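Long-range contacts in monomethylamine methyltransferase MtmB1 (Methanosarcina barkeri, PDB 1NTH), which transfers the methyl group of monomethylamine to the corrinoid cofactor of its partner protein MtmC, feeding methanogenesis from methylamine: residues 102-106 with 224-228; 213-217 with 248-254. All blocks are in the same frame, centred on the assembly; numbering follows the deposited sequence. Where two conformers were deposited one is given.

Contact 1: residues 102-106 with 224-228; sequences FVLGT and CTDSH
Leu104 meets Thr225 with backbone and side chain, and Ser227 with its side chain. Two residues before it, Phe102 packs on Ile255, Trp293 and Leu329. Leu104 CA lies 3.4 Å from Thr225 O, a CA-H...O contact. With chi1 at -68°, CG of the leucine stands opposite the carbonyl carbon, and the CD2 methyl swings across to the other segment. Leu104 CD2 lies 3.5 Å from Ser227 OG and also touches Thr225 O. The serine hydroxyl is already engaged, bonded to the indole NE1 of Trp293.

Residues 101-104 pair with 111-114 in an antiparallel hairpin outside the parallel TIM barrel, while 224-226 lead into barrel strand 227-231. The hairpin thus lies at the N-terminal mouth of the barrel.

Gly105 N then donates to Thr225 O, 3.0 Å away, with a nearly straight N-H...O angle of 165°. Its phi of 83° would press any CB against the preceding carbonyl oxygen, which calls for glycine. Thr225 CB packs 3.6 Å from Gly105 O, and CG2 of the same threonine lies 3.8 Å from that oxygen. A glycine in place of Thr225 would remove both carbons, and would probably open a gap beside this carbonyl and leave the approach to the strand freer to move. In the conformer described, one of two and so less certain, Thr106 places CG2 beside Thr225 OG1, the two side chains crossing at about a right angle.

Contact 2: residues 213-217 with 248-254; sequences NISAD and HYKGNSD
Asp217 reaches across to Asn252 and Asp254, which follow the C-terminal end of helix 240-251 in the TIM barrel. That helix finishes in a Schellman motif: Ser253 adopts a positive phi of 60°, and the chain turns away toward strand 255-259. Tyr249 O, in the last turn, accepts from both Asn252 N and Asp254 N, which arrive from opposite faces of its carbonyl plane.

Followed outward, the Asp217 side chain meets the helix end atom by atom. Asp217 CB already lies near the Asn252 amide, with Asn252 ND2 at 3.9 Å. Asp217 CG comes next, 3.5 Å from Asp254 OD2. Of the two carboxylate oxygens, Asp217 OD1 stays farther back, 3.8 Å from Asp254 OD2, while OD2 makes the closest approaches. Asn252 ND2 donates to Asp217 OD2 over 3.0 Å, on the lone pair directed away from OD1, and the oxygen lies almost in the amide plane. Asp217 OD2 also comes within 2.5 Å of Asp254 OD2, the two carboxylate planes turned 72° apart. The other end of the Asn252 amide, OD1, takes a bond from Lys181 of a second subunit, so the amide is gripped at both ends and its rotation is fixed. Ser253 OG meanwhile bonds to Asp109 of a third subunit, which places this helix end where three chains meet.

Beside this carboxylate pair, His248 and Ile214 slide past each other in opposite directions. A chi1 of 165° extends the imidazole away from its own backbone N, so that one ring face meets the isoleucine. Ile214 CG2 lies over that face of the His248 ring in a CH-pi contact, 3.6 Å from the ring centroid, and His248 CE1 approaches the backbone oxygen Ile214 O to 3.3 Å.

From the N terminus, the chain first lays down hairpin strand 101-104 and the loop after it, which hold 102-106, then runs through several barrel elements and helix 174-193 to reach 213-217. Contact 1 closes its long loop at 224-228, and contact 2 closes a much shorter one at 248-254, after strand 227-231 and helix 240-251. The two loops therefore cross. Contact 1 joins the hairpin to the start of a barrel strand, whereas contact 2 joins the end of helix 210-214 and the loop after it to the helix following that strand. With centres 12 Å apart they touch directly: His228 packs against Asp217 and Asp254, and Cys224 against Ser253 and Asp254.

Contact 1: residues 102-106 with 224-228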
# COMPACT_ATOMS: atom_id res chain seq x y z
N PHE A 102 -15.68 -12.87 10.25
CA PHE A 102 -14.44 -12.32 9.73
C PHE A 102 -14.15 -12.86 8.35
O PHE A 102 -14.80 -13.80 7.89
CB PHE A 102 -13.26 -12.59 10.69
CG PHE A 102 -13.02 -14.05 10.97
CD1 PHE A 102 -12.28 -14.84 10.10
CD2 PHE A 102 -13.53 -14.64 12.13
CE1 PHE A 102 -12.06 -16.19 10.37
CE2 PHE A 102 -13.31 -15.98 12.41
CZ PHE A 102 -12.57 -16.76 11.53
N VAL A 103 -13.19 -12.25 7.68
CA VAL A 103 -12.80 -12.65 6.33
C VAL A 103 -11.39 -13.22 6.34
O VAL A 103 -10.50 -12.69 7.01
CB VAL A 103 -12.84 -11.44 5.37
CG1 VAL A 103 -12.27 -11.83 4.01
CG2 VAL A 103 -14.27 -10.95 5.22
N LEU A 104 -11.19 -14.31 5.61
CA LEU A 104 -9.88 -14.94 5.50
C LEU A 104 -9.46 -14.82 4.04
O LEU A 104 -10.28 -14.95 3.14
CB LEU A 104 -9.93 -16.42 5.89
CG LEU A 104 -10.21 -16.71 7.37
CD1 LEU A 104 -10.35 -18.21 7.58
CD2 LEU A 104 -9.06 -16.15 8.22
N GLY A 105 -8.17 -14.56 3.81
CA GLY A 105 -7.69 -14.43 2.45
C GLY A 105 -7.94 -13.04 1.90
O GLY A 105 -8.46 -12.17 2.60
N THR A 106 -7.60 -12.84 0.63
CA THR A 106 -7.76 -11.53 0.01
C THR A 106 -8.16 -11.67 -1.46
O THR A 106 -8.11 -12.77 -2.03
CB THR A 106 -6.44 -10.73 0.06
OG1 THR A 106 -5.41 -11.46 -0.61
CG2 THR A 106 -6.02 -10.48 1.50
N CYS A 224 -2.57 -10.09 8.36
CA CYS A 224 -3.75 -10.06 9.23
C CYS A 224 -4.96 -10.85 8.76
O CYS A 224 -5.83 -11.17 9.58
CB CYS A 224 -4.15 -8.62 9.55
SG CYS A 224 -4.79 -7.69 8.15
N THR A 225 -5.03 -11.18 7.47
CA THR A 225 -6.15 -11.93 6.93
C THR A 225 -5.94 -13.45 6.99
O THR A 225 -6.70 -14.21 6.38
CB THR A 225 -6.42 -11.52 5.47
OG1 THR A 225 -5.20 -11.53 4.74
CG2 THR A 225 -7.03 -10.13 5.42
N ASP A 226 -4.90 -13.86 7.70
CA ASP A 226 -4.61 -15.28 7.89
C ASP A 226 -4.91 -15.61 9.35
O ASP A 226 -4.89 -14.72 10.19
CB ASP A 226 -3.14 -15.58 7.61
CG ASP A 226 -2.74 -15.31 6.18
OD1 ASP A 226 -3.46 -15.77 5.26
OD2 ASP A 226 -1.70 -14.66 5.97
N SER A 227 -5.19 -16.88 9.64
CA SER A 227 -5.46 -17.29 11.02
C SER A 227 -4.13 -17.53 11.73
O SER A 227 -3.31 -18.31 11.26
CB SER A 227 -6.30 -18.57 11.05
OG SER A 227 -7.63 -18.33 10.60
N HIS A 228 -3.95 -16.86 12.87
CA HIS A 228 -2.72 -16.96 13.66
C HIS A 228 -2.94 -17.87 14.85
O HIS A 228 -3.75 -17.60 15.73
CB HIS A 228 -2.30 -15.57 14.11
CG HIS A 228 -1.97 -14.68 12.96
ND1 HIS A 228 -0.70 -14.21 12.72
CD2 HIS A 228 -2.73 -14.24 11.93
CE1 HIS A 228 -0.69 -13.52 11.59
NE2 HIS A 228 -1.91 -13.53 11.09

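Contact 2: residues 213-217 with 248-254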
# COMPACT_ATOMS: atom_id res chain seq x y z
N ASN A 213 7.42 -17.99 16.30
CA ASN A 213 6.06 -17.68 15.89
C ASN A 213 5.87 -16.19 15.62
O ASN A 213 5.19 -15.81 14.67
CB ASN A 213 5.05 -18.13 16.96
CG ASN A 213 5.01 -19.64 17.12
OD1 ASN A 213 5.00 -20.37 16.13
ND2 ASN A 213 4.98 -20.11 18.36
N ILE A 214 6.50 -15.36 16.44
CA ILE A 214 6.38 -13.91 16.29
C ILE A 214 7.03 -13.38 15.01
O ILE A 214 6.63 -12.34 14.50
CB ILE A 214 6.96 -13.22 17.55
CG1 ILE A 214 6.02 -13.50 18.74
CG2 ILE A 214 7.10 -11.71 17.33
CD1 ILE A 214 6.57 -13.05 20.09
N SER A 215 8.00 -14.12 14.47
CA SER A 215 8.68 -13.68 13.25
C SER A 215 7.90 -14.00 11.98
O SER A 215 8.24 -13.52 10.90
CB SER A 215 10.06 -14.34 13.14
OG SER A 215 9.95 -15.70 12.77
N ALA A 216 6.84 -14.81 12.10
CA ALA A 216 6.05 -15.23 10.95
C ALA A 216 5.32 -14.14 10.15
O ALA A 216 5.13 -14.30 8.94
CB ALA A 216 5.06 -16.31 11.37
N ASP A 217 4.89 -13.07 10.80
CA ASP A 217 4.21 -12.00 10.07
C ASP A 217 5.27 -11.27 9.25
O ASP A 217 6.20 -10.69 9.80
CB ASP A 217 3.53 -11.00 11.02
CG ASP A 217 2.16 -11.45 11.48
OD1 ASP A 217 1.61 -12.41 10.89
OD2 ASP A 217 1.61 -10.84 12.42
N HIS A 248 1.45 -10.25 20.68
CA HIS A 248 1.97 -9.90 19.36
C HIS A 248 0.85 -9.92 18.31
O HIS A 248 0.72 -8.97 17.52
CB HIS A 248 3.09 -10.88 18.98
CG HIS A 248 3.44 -10.85 17.52
ND1 HIS A 248 3.19 -11.91 16.68
CD2 HIS A 248 4.02 -9.89 16.76
CE1 HIS A 248 3.60 -11.60 15.46
NE2 HIS A 248 4.10 -10.38 15.49
N TYR A 249 0.06 -10.99 18.29
CA TYR A 249 -1.04 -11.09 17.32
C TYR A 249 -2.01 -9.93 17.50
O TYR A 249 -2.45 -9.31 16.52
CB TYR A 249 -1.80 -12.41 17.51
CG TYR A 249 -1.04 -13.68 17.16
CD1 TYR A 249 -1.47 -14.91 17.65
CD2 TYR A 249 0.08 -13.66 16.32
CE1 TYR A 249 -0.82 -16.10 17.31
CE2 TYR A 249 0.75 -14.86 15.97
CZ TYR A 249 0.29 -16.07 16.48
OH TYR A 249 0.92 -17.25 16.15
N LYS A 250 -2.36 -9.62 18.74
CA LYS A 250 -3.28 -8.53 19.03
C LYS A 250 -2.70 -7.21 18.56
O LYS A 250 -3.41 -6.39 17.96
CB LYS A 250 -3.55 -8.44 20.54
CG LYS A 250 -4.39 -9.59 21.09
CD LYS A 250 -4.32 -9.66 22.61
CE LYS A 250 -4.93 -8.43 23.28
NZ LYS A 250 -6.40 -8.34 23.05
N GLY A 251 -1.42 -7.00 18.82
CA GLY A 251 -0.76 -5.77 18.43
C GLY A 251 -0.64 -5.54 16.93
O GLY A 251 -0.35 -4.43 16.50
N ASN A 252 -0.86 -6.60 16.15
CA ASN A 252 -0.78 -6.53 14.69
C ASN A 252 -2.17 -6.61 14.05
O ASN A 252 -2.29 -6.65 12.82
CB ASN A 252 0.09 -7.68 14.14
CG ASN A 252 1.58 -7.37 14.21
OD1 ASN A 252 2.01 -6.39 14.81
ND2 ASN A 252 2.39 -8.23 13.59
N SER A 253 -3.22 -6.66 14.87
CA SER A 253 -4.59 -6.76 14.38
C SER A 253 -4.78 -8.04 13.57
O SER A 253 -5.51 -8.07 12.57
CB SER A 253 -4.95 -5.53 13.52
OG SER A 253 -6.36 -5.36 13.43
N ASP A 254 -4.12 -9.12 14.00
CA ASP A 254 -4.22 -10.41 13.33
C ASP A 254 -5.44 -11.22 13.76
O ASP A 254 -5.86 -11.15 14.92
CB ASP A 254 -2.99 -11.29 13.64
CG ASP A 254 -1.72 -10.80 12.99
OD1 ASP A 254 -1.78 -10.25 11.87
OD2 ASP A 254 -0.64 -11.01 13.59